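Local structure of cell division protein FtsI/penicillin binding protein 2 (4ZTK) at residues V36-I46 and A60-W71; V267-V278 and V302-L311. The protein probably acts as a D,D-transpeptidase that cross-links peptidoglycan during the wall synthesis of cell division. All coordinates share one frame; numbering follows the deposited sequence.

Interaction 1: residues V36-I46 and A60-W71; sequences VKQYHAKSGVI and AESSKNKGLESW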
loop_
_atom_site.group_PDB
_atom_site.type_symbol
_atom_site.label_atom_id
_atom_site.label_comp_id
_atom_site.label_asym_id
_atom_site.label_seq_id
_atom_site.Cartn_x
_atom_site.Cartn_y
_atom_site.Cartn_z
ATOM N N VAL A 36 -15.573 -0.375 9.176
ATOM C CA VAL A 36 -15.426 -1.579 9.993
ATOM C C VAL A 36 -16.787 -2.170 10.341
ATOM O O VAL A 36 -16.991 -3.386 10.261
ATOM C CB VAL A 36 -14.611 -1.303 11.277
ATOM C CG1 VAL A 36 -14.831 -2.399 12.308
ATOM C CG2 VAL A 36 -13.129 -1.159 10.944
ATOM N N LYS A 37 -17.725 -1.306 10.706
ATOM C CA LYS A 37 -19.078 -1.759 11.000
ATOM C C LYS A 37 -19.781 -2.278 9.744
ATOM O O LYS A 37 -20.423 -3.328 9.771
ATOM C CB LYS A 37 -19.897 -0.643 11.646
ATOM C CG LYS A 37 -21.358 -1.006 11.849
ATOM C CD LYS A 37 -22.046 -0.054 12.813
ATOM C CE LYS A 37 -23.481 -0.499 13.100
ATOM N NZ LYS A 37 -24.348 -0.403 11.888
ATOM N N GLN A 38 -19.652 -1.537 8.648
ATOM C CA GLN A 38 -20.299 -1.898 7.390
ATOM C C GLN A 38 -19.774 -3.224 6.834
ATOM O O GLN A 38 -20.515 -3.986 6.217
ATOM C CB GLN A 38 -20.106 -0.785 6.361
ATOM C CG GLN A 38 -20.696 -1.080 4.991
ATOM C CD GLN A 38 -20.797 0.164 4.127
ATOM O OE1 GLN A 38 -20.649 1.285 4.618
ATOM N NE2 GLN A 38 -21.054 -0.026 2.834
ATOM N N TYR A 39 -18.496 -3.496 7.075
ATOM C CA TYR A 39 -17.844 -4.684 6.539
ATOM C C TYR A 39 -17.848 -5.834 7.537
ATOM O O TYR A 39 -17.265 -6.888 7.267
ATOM C CB TYR A 39 -16.394 -4.367 6.167
ATOM C CG TYR A 39 -16.218 -3.428 4.995
ATOM C CD1 TYR A 39 -17.186 -3.322 4.003
ATOM C CD2 TYR A 39 -15.068 -2.656 4.872
ATOM C CE1 TYR A 39 -17.014 -2.466 2.921
ATOM C CE2 TYR A 39 -14.887 -1.798 3.800
ATOM C CZ TYR A 39 -15.863 -1.707 2.828
ATOM O OH TYR A 39 -15.683 -0.856 1.764
ATOM N N HIS A 40 -18.494 -5.629 8.685
ATOM C CA HIS A 40 -18.454 -6.592 9.783
ATOM C C HIS A 40 -17.020 -7.030 10.063
ATOM O O HIS A 40 -16.766 -8.194 10.350
ATOM C CB HIS A 40 -19.306 -7.823 9.466
ATOM C CG HIS A 40 -20.734 -7.507 9.150
ATOM N ND1 HIS A 40 -21.236 -7.525 7.867
ATOM C CD2 HIS A 40 -21.770 -7.162 9.953
ATOM C CE1 HIS A 40 -22.518 -7.208 7.892
ATOM N NE2 HIS A 40 -22.866 -6.980 9.146
ATOM N N ALA A 41 -16.087 -6.093 9.956
ATOM C CA ALA A 41 -14.671 -6.417 10.051
ATOM C C ALA A 41 -14.231 -6.636 11.492
ATOM O O ALA A 41 -14.822 -6.094 12.427
ATOM C CB ALA A 41 -13.842 -5.322 9.414
ATOM N N LYS A 42 -13.183 -7.432 11.666
ATOM C CA LYS A 42 -12.586 -7.610 12.980
ATOM C C LYS A 42 -11.939 -6.302 13.424
ATOM O O LYS A 42 -12.088 -5.881 14.571
ATOM C CB LYS A 42 -11.556 -8.738 12.957
ATOM C CG LYS A 42 -10.918 -9.016 14.312
ATOM C CD LYS A 42 -9.939 -10.176 14.232
ATOM C CE LYS A 42 -9.305 -10.448 15.585
ATOM N NZ LYS A 42 -8.197 -11.440 15.484
ATOM N N SER A 43 -11.222 -5.663 12.504
ATOM C CA SER A 43 -10.647 -4.346 12.756
ATOM C C SER A 43 -10.360 -3.614 11.451
ATOM O O SER A 43 -10.520 -4.163 10.361
ATOM C CB SER A 43 -9.356 -4.456 13.570
ATOM O OG SER A 43 -8.293 -4.935 12.763
ATOM N N GLY A 44 -9.920 -2.371 11.569
ATOM C CA GLY A 44 -9.544 -1.604 10.401
ATOM C C GLY A 44 -8.746 -0.391 10.809
ATOM O O GLY A 44 -8.855 0.075 11.940
ATOM N N VAL A 45 -7.947 0.124 9.886
ATOM C CA VAL A 45 -7.110 1.279 10.160
ATOM C C VAL A 45 -6.966 2.127 8.904
ATOM O O VAL A 45 -6.911 1.598 7.794
ATOM C CB VAL A 45 -5.712 0.848 10.673
ATOM C CG1 VAL A 45 -5.071 -0.155 9.715
ATOM C CG2 VAL A 45 -4.797 2.061 10.881
ATOM N N ILE A 46 -6.943 3.445 9.082
ATOM C CA ILE A 46 -6.600 4.365 8.008
ATOM C C ILE A 46 -5.489 5.298 8.469
ATOM O O ILE A 46 -5.536 5.841 9.576
ATOM C CB ILE A 46 -7.799 5.224 7.577
ATOM C CG1 ILE A 46 -8.948 4.342 7.092
ATOM C CG2 ILE A 46 -7.387 6.192 6.481
ATOM C CD1 ILE A 46 -10.210 5.121 6.804
ATOM N N ALA A 60 -6.237 6.504 12.409
ATOM C CA ALA A 60 -7.370 6.037 13.201
ATOM C C ALA A 60 -7.641 4.560 12.971
ATOM O O ALA A 60 -7.478 4.052 11.859
ATOM C CB ALA A 60 -8.615 6.854 12.899
ATOM N N GLU A 61 -8.054 3.876 14.030
ATOM C CA GLU A 61 -8.420 2.469 13.928
ATOM C C GLU A 61 -9.704 2.181 14.697
ATOM O O GLU A 61 -10.065 2.911 15.617
ATOM C CB GLU A 61 -7.280 1.569 14.426
ATOM C CG GLU A 61 -6.937 1.742 15.899
ATOM C CD GLU A 61 -5.708 0.945 16.317
ATOM O OE1 GLU A 61 -4.952 1.429 17.188
ATOM O OE2 GLU A 61 -5.499 -0.164 15.782
ATOM N N SER A 62 -10.389 1.117 14.301
ATOM C CA SER A 62 -11.608 0.680 14.965
ATOM C C SER A 62 -11.603 -0.839 15.022
ATOM O O SER A 62 -11.296 -1.494 14.023
ATOM C CB SER A 62 -12.836 1.169 14.197
ATOM O OG SER A 62 -14.036 0.827 14.872
ATOM N N SER A 63 -11.924 -1.394 16.190
ATOM C CA SER A 63 -11.942 -2.845 16.382
ATOM C C SER A 63 -13.227 -3.273 17.072
ATOM O O SER A 63 -13.662 -2.629 18.024
ATOM C CB SER A 63 -10.743 -3.296 17.216
ATOM O OG SER A 63 -9.525 -3.040 16.540
ATOM N N LYS A 64 -13.829 -4.363 16.602
ATOM C CA LYS A 64 -15.120 -4.790 17.140
ATOM C C LYS A 64 -15.011 -5.468 18.506
ATOM O O LYS A 64 -15.893 -5.313 19.352
ATOM C CB LYS A 64 -15.889 -5.671 16.144
ATOM C CG LYS A 64 -15.253 -7.018 15.819
ATOM C CD LYS A 64 -16.246 -7.909 15.072
ATOM C CE LYS A 64 -15.576 -9.128 14.452
ATOM N NZ LYS A 64 -14.931 -10.012 15.462
ATOM N N ASN A 65 -13.929 -6.206 18.727
ATOM C CA ASN A 65 -13.757 -6.916 19.988
ATOM C C ASN A 65 -12.524 -6.488 20.778
ATOM O O ASN A 65 -11.880 -5.489 20.457
ATOM C CB ASN A 65 -13.765 -8.432 19.766
ATOM C CG ASN A 65 -12.725 -8.881 18.758
ATOM O OD1 ASN A 65 -12.941 -8.806 17.549
ATOM N ND2 ASN A 65 -11.591 -9.365 19.255
ATOM N N LYS A 66 -12.207 -7.257 21.814
ATOM C CA LYS A 66 -11.137 -6.922 22.744
ATOM C C LYS A 66 -9.820 -7.587 22.364
ATOM O O LYS A 66 -9.768 -8.417 21.457
ATOM C CB LYS A 66 -11.521 -7.381 24.151
ATOM C CG LYS A 66 -11.504 -8.899 24.316
ATOM C CD LYS A 66 -11.854 -9.325 25.734
ATOM C CE LYS A 66 -11.568 -10.805 25.952
ATOM N NZ LYS A 66 -12.291 -11.677 24.987
ATOM N N GLY A 67 -8.758 -7.211 23.069
ATOM C CA GLY A 67 -7.501 -7.934 23.017
ATOM C C GLY A 67 -6.625 -7.734 21.797
ATOM O O GLY A 67 -5.475 -8.173 21.787
ATOM N N LEU A 68 -7.154 -7.084 20.765
ATOM C CA LEU A 68 -6.368 -6.845 19.560
ATOM C C LEU A 68 -5.190 -5.918 19.831
ATOM O O LEU A 68 -5.315 -4.936 20.565
ATOM C CB LEU A 68 -7.230 -6.252 18.442
ATOM C CG LEU A 68 -8.134 -7.195 17.649
ATOM C CD1 LEU A 68 -9.575 -7.057 18.111
ATOM C CD2 LEU A 68 -8.004 -6.921 16.156
ATOM N N GLU A 69 -4.044 -6.241 19.242
ATOM C CA GLU A 69 -2.920 -5.321 19.251
ATOM C C GLU A 69 -3.269 -4.143 18.359
ATOM O O GLU A 69 -3.860 -4.316 17.294
ATOM C CB GLU A 69 -1.650 -5.997 18.741
ATOM C CG GLU A 69 -0.472 -5.044 18.610
ATOM C CD GLU A 69 0.755 -5.705 18.019
ATOM O OE1 GLU A 69 1.826 -5.061 17.998
ATOM O OE2 GLU A 69 0.647 -6.868 17.575
ATOM N N SER A 70 -2.918 -2.942 18.799
ATOM C CA SER A 70 -3.169 -1.753 18.007
ATOM C C SER A 70 -2.404 -1.795 16.687
ATOM O O SER A 70 -1.285 -2.303 16.624
ATOM C CB SER A 70 -2.774 -0.501 18.786
ATOM O OG SER A 70 -2.792 0.632 17.937
ATOM N N TRP A 71 -3.008 -1.244 15.639
ATOM C CA TRP A 71 -2.328 -1.096 14.359
ATOM C C TRP A 71 -1.194 -0.077 14.432
ATOM O O TRP A 71 -0.459 0.104 13.466
ATOM C CB TRP A 71 -3.314 -0.692 13.262
ATOM C CG TRP A 71 -4.206 -1.802 12.833
ATOM C CD1 TRP A 71 -5.497 -2.017 13.218
ATOM C CD2 TRP A 71 -3.871 -2.865 11.934
ATOM N NE1 TRP A 71 -5.989 -3.147 12.610
ATOM C CE2 TRP A 71 -5.011 -3.685 11.817
ATOM C CE3 TRP A 71 -2.717 -3.203 11.217
ATOM C CZ2 TRP A 71 -5.030 -4.822 11.011
ATOM C CZ3 TRP A 71 -2.738 -4.331 10.417
ATOM C CH2 TRP A 71 -3.888 -5.127 10.320
#
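The indole of Trp71 lies against Val45, whose CG1 stands 3.8 Å from the centroid of the five-membered ring and 18° off its normal, a CH-pi contact over one face. With chi1 near 53°, CG1 lies between the backbone N and carbonyl carbon of Val45, and CG2 is directed at Ala60 O and Trp71 CB. At the ring's edge, NE1 donates to Ser43 OG at 2.9 Å, and the hydroxyl lies almost in the indole plane. Ser43 suits this place because its small polar end also bonds to Glu281, which lets it link tryptophan and carboxylate. Around the same ring, Arg74 makes a cation-pi contact and Phe76 meets it edge-to-face.

The Glu61 carboxylate holds the backbone N-H of Trp71, Trp71 N lying 2.7 Å from OE2 on its syn side. Leu68 CD2 packs against Ser43 CB and, at 3.8 Å, Lys42 CE in the aliphatic part of the extended lysine chain.

Beneath these groups the backbones pair antiparallel: Gly44 with Ser62, and Ile46 with Ala60, each exchange two backbone bonds. Val36 lies on the face of Ser62 and Ile46, away from the indole; the missing CB of Gly44 leaves room there for Val36 CG2, which comes within 3.6 Å of Ser62 O. Beyond the strands, Lys64 N bonds to Lys42 O at 3.1 Å.

Lys42 and Ser43 together face Glu281 in a classic beta bulge. The paired strands belong to the beta hairpin of strands 43-49 and 56-63, the latter outermost in the five-stranded antiparallel sheet of the penicillin-binding transpeptidase domain.

Interaction 2: residues V267-V278 and V302-L311; sequences VPADNPRYVLLV and VFRNVAMDAL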
loop_
_atom_site.group_PDB
_atom_site.type_symbol
_atom_site.label_atom_id
_atom_site.label_comp_id
_atom_site.label_asym_id
_atom_site.label_seq_id
_atom_site.Cartn_x
_atom_site.Cartn_y
_atom_site.Cartn_z
ATOM N N VAL A 267 -2.769 11.174 -3.755
ATOM C CA VAL A 267 -3.715 11.987 -4.511
ATOM C C VAL A 267 -3.457 13.476 -4.264
ATOM O O VAL A 267 -3.098 13.860 -3.151
ATOM C CB VAL A 267 -5.176 11.618 -4.117
ATOM C CG1 VAL A 267 -5.458 11.975 -2.664
ATOM C CG2 VAL A 267 -6.185 12.289 -5.025
ATOM N N PRO A 268 -3.575 14.317 -5.313
ATOM C CA PRO A 268 -3.721 13.975 -6.735
ATOM C C PRO A 268 -2.426 13.359 -7.247
ATOM O O PRO A 268 -1.367 13.722 -6.753
ATOM C CB PRO A 268 -3.953 15.337 -7.407
ATOM C CG PRO A 268 -4.408 16.251 -6.305
ATOM C CD PRO A 268 -3.658 15.772 -5.091
ATOM N N ALA A 269 -2.503 12.444 -8.207
ATOM C CA ALA A 269 -1.308 11.732 -8.658
ATOM C C ALA A 269 -0.254 12.667 -9.249
ATOM O O ALA A 269 0.942 12.481 -9.027
ATOM C CB ALA A 269 -1.677 10.650 -9.653
ATOM N N ASP A 270 -0.710 13.676 -9.987
ATOM C CA ASP A 270 0.179 14.589 -10.704
ATOM C C ASP A 270 0.947 15.534 -9.782
ATOM O O ASP A 270 2.017 16.028 -10.141
ATOM C CB ASP A 270 -0.606 15.390 -11.748
ATOM C CG ASP A 270 -1.839 16.061 -11.165
ATOM O OD1 ASP A 270 -2.117 17.222 -11.534
ATOM O OD2 ASP A 270 -2.533 15.425 -10.344
ATOM N N ASN A 271 0.395 15.789 -8.600
ATOM C CA ASN A 271 1.059 16.620 -7.603
ATOM C C ASN A 271 0.485 16.329 -6.225
ATOM O O ASN A 271 -0.323 17.097 -5.713
ATOM C CB ASN A 271 0.907 18.101 -7.946
ATOM C CG ASN A 271 1.896 18.972 -7.207
ATOM O OD1 ASN A 271 2.095 18.821 -6.003
ATOM N ND2 ASN A 271 2.537 19.883 -7.932
ATOM N N PRO A 272 0.916 15.212 -5.624
ATOM C CA PRO A 272 0.308 14.616 -4.430
ATOM C C PRO A 272 0.137 15.588 -3.279
ATOM O O PRO A 272 1.023 16.386 -2.998
ATOM C CB PRO A 272 1.298 13.511 -4.058
ATOM C CG PRO A 272 1.899 13.122 -5.361
ATOM C CD PRO A 272 2.065 14.420 -6.096
ATOM N N ARG A 273 -1.012 15.506 -2.625
ATOM C CA ARG A 273 -1.279 16.299 -1.439
ATOM C C ARG A 273 -1.340 15.378 -0.225
ATOM O O ARG A 273 -0.968 15.772 0.880
ATOM C CB ARG A 273 -2.594 17.061 -1.601
ATOM C CG ARG A 273 -2.836 18.130 -0.551
ATOM C CD ARG A 273 -3.022 19.493 -1.198
ATOM N NE ARG A 273 -4.048 19.473 -2.237
ATOM C CZ ARG A 273 -5.337 19.717 -2.019
ATOM N NH1 ARG A 273 -6.200 19.681 -3.025
ATOM N NH2 ARG A 273 -5.763 19.996 -0.795
ATOM N N TYR A 274 -1.805 14.149 -0.438
ATOM C CA TYR A 274 -1.952 13.193 0.653
ATOM C C TYR A 274 -1.514 11.801 0.231
ATOM O O TYR A 274 -1.743 11.383 -0.899
ATOM C CB TYR A 274 -3.405 13.137 1.139
ATOM C CG TYR A 274 -3.983 14.479 1.517
ATOM C CD1 TYR A 274 -3.642 15.089 2.712
ATOM C CD2 TYR A 274 -4.872 15.133 0.675
ATOM C CE1 TYR A 274 -4.169 16.324 3.062
ATOM C CE2 TYR A 274 -5.404 16.360 1.014
ATOM C CZ TYR A 274 -5.049 16.953 2.210
ATOM O OH TYR A 274 -5.576 18.179 2.547
ATOM N N VAL A 275 -0.882 11.086 1.153
ATOM C CA VAL A 275 -0.630 9.670 0.974
ATOM C C VAL A 275 -1.592 8.962 1.908
ATOM O O VAL A 275 -1.748 9.367 3.062
ATOM C CB VAL A 275 0.816 9.294 1.349
ATOM C CG1 VAL A 275 1.111 7.856 0.933
ATOM C CG2 VAL A 275 1.807 10.261 0.710
ATOM N N LEU A 276 -2.254 7.921 1.414
ATOM C CA LEU A 276 -3.237 7.210 2.224
ATOM C C LEU A 276 -2.995 5.714 2.189
ATOM O O LEU A 276 -2.595 5.166 1.163
ATOM C CB LEU A 276 -4.663 7.482 1.732
ATOM C CG LEU A 276 -5.168 8.915 1.574
ATOM C CD1 LEU A 276 -4.705 9.524 0.259
ATOM C CD2 LEU A 276 -6.677 8.925 1.661
ATOM N N LEU A 277 -3.264 5.066 3.316
ATOM C CA LEU A 277 -3.207 3.617 3.430
ATOM C C LEU A 277 -4.428 3.162 4.210
ATOM O O LEU A 277 -4.710 3.672 5.303
ATOM C CB LEU A 277 -1.925 3.181 4.141
ATOM C CG LEU A 277 -1.777 1.686 4.448
ATOM C CD1 LEU A 277 -1.939 0.844 3.187
ATOM C CD2 LEU A 277 -0.427 1.397 5.107
ATOM N N VAL A 278 -5.164 2.217 3.638
ATOM C CA VAL A 278 -6.343 1.655 4.283
ATOM C C VAL A 278 -6.156 0.152 4.429
ATOM O O VAL A 278 -5.799 -0.529 3.465
ATOM C CB VAL A 278 -7.618 1.902 3.448
ATOM C CG1 VAL A 278 -8.804 1.193 4.070
ATOM C CG2 VAL A 278 -7.895 3.392 3.310
ATOM N N VAL A 302 -13.029 2.883 0.490
ATOM C CA VAL A 302 -12.789 3.642 1.709
ATOM C C VAL A 302 -11.762 4.744 1.448
ATOM O O VAL A 302 -11.954 5.896 1.855
ATOM C CB VAL A 302 -12.327 2.736 2.870
ATOM C CG1 VAL A 302 -11.953 3.573 4.085
ATOM C CG2 VAL A 302 -13.421 1.735 3.235
ATOM N N PHE A 303 -10.677 4.380 0.762
ATOM C CA PHE A 303 -9.680 5.336 0.280
ATOM C C PHE A 303 -10.361 6.490 -0.463
ATOM O O PHE A 303 -10.066 7.661 -0.217
ATOM C CB PHE A 303 -8.705 4.612 -0.653
ATOM C CG PHE A 303 -7.646 5.495 -1.278
ATOM C CD1 PHE A 303 -7.936 6.301 -2.373
ATOM C CD2 PHE A 303 -6.339 5.464 -0.813
ATOM C CE1 PHE A 303 -6.957 7.090 -2.963
ATOM C CE2 PHE A 303 -5.352 6.241 -1.407
ATOM C CZ PHE A 303 -5.663 7.055 -2.480
ATOM N N ARG A 304 -11.261 6.145 -1.379
ATOM C CA ARG A 304 -11.977 7.132 -2.182
ATOM C C ARG A 304 -12.744 8.140 -1.325
ATOM O O ARG A 304 -12.675 9.348 -1.561
ATOM C CB ARG A 304 -12.944 6.437 -3.140
ATOM C CG ARG A 304 -13.755 7.399 -4.008
ATOM C CD ARG A 304 -14.895 6.684 -4.719
ATOM N NE ARG A 304 -15.583 7.557 -5.664
ATOM C CZ ARG A 304 -16.854 7.415 -6.029
ATOM N NH1 ARG A 304 -17.592 6.436 -5.520
ATOM N NH2 ARG A 304 -17.393 8.256 -6.901
ATOM N N ASN A 305 -13.475 7.641 -0.333
ATOM C CA ASN A 305 -14.281 8.516 0.517
ATOM C C ASN A 305 -13.425 9.475 1.335
ATOM O O ASN A 305 -13.765 10.644 1.480
ATOM C CB ASN A 305 -15.205 7.704 1.430
ATOM C CG ASN A 305 -16.248 6.920 0.654
ATOM O OD1 ASN A 305 -16.631 7.299 -0.453
ATOM N ND2 ASN A 305 -16.714 5.819 1.235
ATOM N N VAL A 306 -12.316 8.977 1.873
ATOM C CA VAL A 306 -11.412 9.830 2.638
ATOM C C VAL A 306 -10.791 10.882 1.725
ATOM O O VAL A 306 -10.738 12.064 2.066
ATOM C CB VAL A 306 -10.302 9.013 3.324
ATOM C CG1 VAL A 306 -9.257 9.936 3.932
ATOM C CG2 VAL A 306 -10.900 8.105 4.386
ATOM N N ALA A 307 -10.337 10.439 0.556
ATOM C CA ALA A 307 -9.737 11.320 -0.440
ATOM C C ALA A 307 -10.677 12.442 -0.865
ATOM O O ALA A 307 -10.263 13.591 -0.986
ATOM C CB ALA A 307 -9.285 10.520 -1.653
HETATM N N MSE A 308 -11.941 12.112 -1.095
HETATM C CA MSE A 308 -12.906 13.137 -1.480
HETATM C C MSE A 308 -13.160 14.127 -0.349
HETATM O O MSE A 308 -13.299 15.324 -0.588
HETATM C CB MSE A 308 -14.208 12.513 -1.981
HETATM C CG MSE A 308 -14.086 11.977 -3.400
HETATM SE SE MSE A 308 -15.642 10.999 -4.014
HETATM C CE MSE A 308 -16.966 12.435 -3.902
ATOM N N ASP A 309 -13.196 13.627 0.883
ATOM C CA ASP A 309 -13.328 14.486 2.059
ATOM C C ASP A 309 -12.122 15.407 2.215
ATOM O O ASP A 309 -12.271 16.595 2.490
ATOM C CB ASP A 309 -13.479 13.644 3.328
ATOM C CG ASP A 309 -14.898 13.172 3.555
ATOM O OD1 ASP A 309 -15.705 13.230 2.604
ATOM O OD2 ASP A 309 -15.204 12.738 4.688
ATOM N N ALA A 310 -10.929 14.847 2.044
ATOM C CA ALA A 310 -9.689 15.595 2.248
ATOM C C ALA A 310 -9.546 16.713 1.227
ATOM O O ALA A 310 -9.127 17.822 1.559
ATOM C CB ALA A 310 -8.487 14.668 2.192
ATOM N N LEU A 311 -9.911 16.420 -0.016
ATOM C CA LEU A 311 -9.875 17.420 -1.076
ATOM C C LEU A 311 -11.108 18.327 -1.002
ATOM O O LEU A 311 -11.414 19.046 -1.951
ATOM C CB LEU A 311 -9.782 16.734 -2.445
ATOM C CG LEU A 311 -8.628 15.741 -2.639
ATOM C CD1 LEU A 311 -8.756 15.000 -3.959
ATOM C CD2 LEU A 311 -7.281 16.436 -2.553
#
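Leu276 and Phe303 cross at about a right angle, the leucine CB resting 3.4 Å from Phe303 CE2 while its CD2 stands over the rim of the phenyl face. The leucine and Val306 side chains slide past each other in opposite directions, CD2 coming 3.6 Å from Val306 CG1 and filling the groove between two helix residues. Phe303 gets there because its CG is anti to the backbone N (chi1 178°), swinging the ring from the helix flank toward the sheet.

Toward the helix end, Ala310 CB sits over one face of the Tyr274 ring, 4.1 Å from its centroid, while Arg273 CG lies over the other. A small alanine lets the aromatic ring come close. Leu311 spreads its branches: CD1 meets Val267 CG2 tip to tip at 3.9 Å, and CD2 stands over one face of the Arg273 guanidinium, 3.5 Å from NH1. A classic beta bulge turns both Arg273 and Tyr274 this way, Val267 O accepting from both backbone nitrogens. At the other end Val278 and Val302 meet through their CG1 methyls.

The axes of strand 274-278 and helix 302-310 approach to 8.9 Å, their N-to-C directions 147° apart. Tyr274, Leu276 and Val278 face helix 295-310, whereas Val275 and Leu277 point to helix 189-200, so the central sheet is sandwiched between them; Phe263 adds an edge-to-face contact with Phe303, and helix 22-38 flanks Val302 and Val306.

How the interactions relate
From the N terminus, the chain leaves helix 22-38, enters strand 43-49 and returns along 56-63; interaction 1 closes this short hairpin across thirteen intervening residues. Only much later does interaction 2 close its own loop, joining strand 274-281 to the C-terminal helix 295-310 over twenty-three residues. The two are in series, neither nested nor crossed, with centres about 21 Å apart. Space brings them together nonetheless: strands 43-49 and 274-281 are neighbours in one sheet, and Ile46 CD1 packs 3.6 Å from Val302 CG1, with Tyr39 touching Val302 as well. The first and last parts of the chain are thereby joined through the sheet and its terminal helices.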